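Benzoylformate Decarboxylase (Polynucleobacter necessarius, PDB 4K9Q) catalyses the decarboxylation of benzoylformate, using thiamine diphosphate and a magnesium ion as cofactors. Local coordinates at the interface of chains A and B. Sequence-based numbering; all coordinates share one arbitrary frame. Chains: chain A/B, Benzoylformate Decarboxylase.

The interface of chains A and B. Residues chain A 101, 104-105, 130; chain B 127, 130-131, 134.
A:Leu105 and B:Tyr127 cross at about a right angle, the methyl CD1 of the leucine lying 3.7 Å from ring carbon CE2 of the tyrosine. They form the apolar centre of a patch of a two-fold interface in a thiamine diphosphate enzyme, a family that typically works as dimers and tetramers. With CG anti to the backbone nitrogen (chi1 171°), the leucine turns CD1 to the tyrosine ring and CD2 toward the backbone carbonyl O of B:Asp134. A second apolar touch lies where A:Leu104 CD1 meets the B:Ala130 methyl CB at 3.9 Å.

Around this centre, polar groups communicate largely through water. The B:Tyr127 hydroxyl OH is joined to the A:Leu104 carbonyl by one water. Another water, shared by the A:Leu105 amide N and the A:Arg101 carbonyl O, lies 2.8 Å from the B:Asp134 carboxylate oxygen OD2. The other carboxylate oxygen, OD1, takes NE of B:Arg131 at 3.0 Å in a salt bridge whose N-H bond is fairly straight (161° at H), the donor coming from above the carboxylate plane. That guanidinium turns one face to the A:Arg101 carbonyl O, 3.1 Å above its plane and offset toward the edge of the group. A leucine in place of B:Arg131 would probably leave the B:Asp134 carboxylate without its cationic mate and freer to turn away from the bridging water.

At the outer rim the extended A:Arg101 side chain has its CB 4.0 Å from B:Arg131 CD, then runs away from that guanidinium to B:Ala130, where NH2 donates to the carbonyl O at 2.9 Å. The bond uses a lone pair in the carbonyl plane, yet is bent (137° at H). A water 2.6 Å from B:Ala130 O leads on to the A:Ala130 carbonyl.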
# COMPACT_ATOMS: atom_id res chain seq x y z
N ARG A 101 14.88 -8.82 -15.69
CA ARG A 101 15.45 -9.16 -14.38
C ARG A 101 16.96 -8.91 -14.35
O ARG A 101 17.55 -8.78 -13.28
CB ARG A 101 15.17 -10.62 -13.99
CG ARG A 101 13.70 -10.94 -13.75
CD ARG A 101 13.50 -12.38 -13.20
NE ARG A 101 12.13 -12.80 -13.44
CZ ARG A 101 11.16 -12.78 -12.53
NH1 ARG A 101 9.93 -13.16 -12.88
NH2 ARG A 101 11.41 -12.39 -11.28
N LEU A 104 16.63 -5.15 -13.27
CA LEU A 104 15.54 -4.68 -12.41
C LEU A 104 15.97 -4.06 -11.08
O LEU A 104 15.40 -3.07 -10.64
CB LEU A 104 14.58 -5.83 -12.11
CG LEU A 104 13.24 -5.88 -12.83
CD1 LEU A 104 12.41 -7.00 -12.21
CD2 LEU A 104 12.52 -4.52 -12.76
N LEU A 105 16.95 -4.68 -10.42
CA LEU A 105 17.39 -4.21 -9.11
C LEU A 105 17.80 -2.74 -9.11
O LEU A 105 17.57 -2.02 -8.14
CB LEU A 105 18.54 -5.09 -8.61
CG LEU A 105 19.27 -4.63 -7.34
CD1 LEU A 105 18.35 -4.70 -6.12
CD2 LEU A 105 20.53 -5.49 -7.15
N ALA A 130 7.82 -14.61 -9.03
CA ALA A 130 9.11 -14.68 -8.36
C ALA A 130 10.19 -15.35 -9.22
O ALA A 130 11.36 -15.28 -8.89
CB ALA A 130 8.97 -15.41 -7.02
N TYR B 127 11.69 -4.73 0.01
CA TYR B 127 12.01 -5.37 -1.27
C TYR B 127 12.16 -6.88 -1.14
O TYR B 127 12.62 -7.39 -0.12
CB TYR B 127 13.33 -4.80 -1.78
CG TYR B 127 13.63 -5.02 -3.24
CD1 TYR B 127 12.86 -4.42 -4.23
CD2 TYR B 127 14.75 -5.75 -3.64
CE1 TYR B 127 13.16 -4.58 -5.58
CE2 TYR B 127 15.07 -5.91 -4.99
CZ TYR B 127 14.27 -5.33 -5.95
OH TYR B 127 14.57 -5.48 -7.29
N ALA B 130 14.28 -9.98 -7.24
CA ALA B 130 13.64 -10.63 -8.39
C ALA B 130 14.32 -11.93 -8.82
O ALA B 130 13.76 -12.69 -9.62
CB ALA B 130 13.55 -9.67 -9.56
N ARG B 131 15.52 -12.18 -8.30
CA ARG B 131 16.22 -13.44 -8.57
C ARG B 131 17.36 -13.62 -7.56
O ARG B 131 17.78 -12.66 -6.92
CB ARG B 131 16.75 -13.47 -10.02
CG ARG B 131 17.65 -12.31 -10.34
CD ARG B 131 18.06 -12.23 -11.83
NE ARG B 131 19.12 -11.24 -11.91
CZ ARG B 131 20.07 -11.22 -12.83
NH1 ARG B 131 20.10 -12.15 -13.78
NH2 ARG B 131 20.99 -10.27 -12.78
N ASP B 134 20.45 -11.35 -7.56
CA ASP B 134 20.32 -9.96 -7.12
C ASP B 134 20.45 -9.79 -5.62
O ASP B 134 20.37 -8.66 -5.12
CB ASP B 134 18.95 -9.39 -7.52
CG ASP B 134 18.80 -9.17 -9.02
OD1 ASP B 134 19.81 -9.24 -9.76
OD2 ASP B 134 17.66 -8.89 -9.46
O HOH W 1 18.43 -7.02 -11.43
O HOH W 2 13.58 -3.49 -8.68
O HOH W 3 13.90 -15.18 -10.40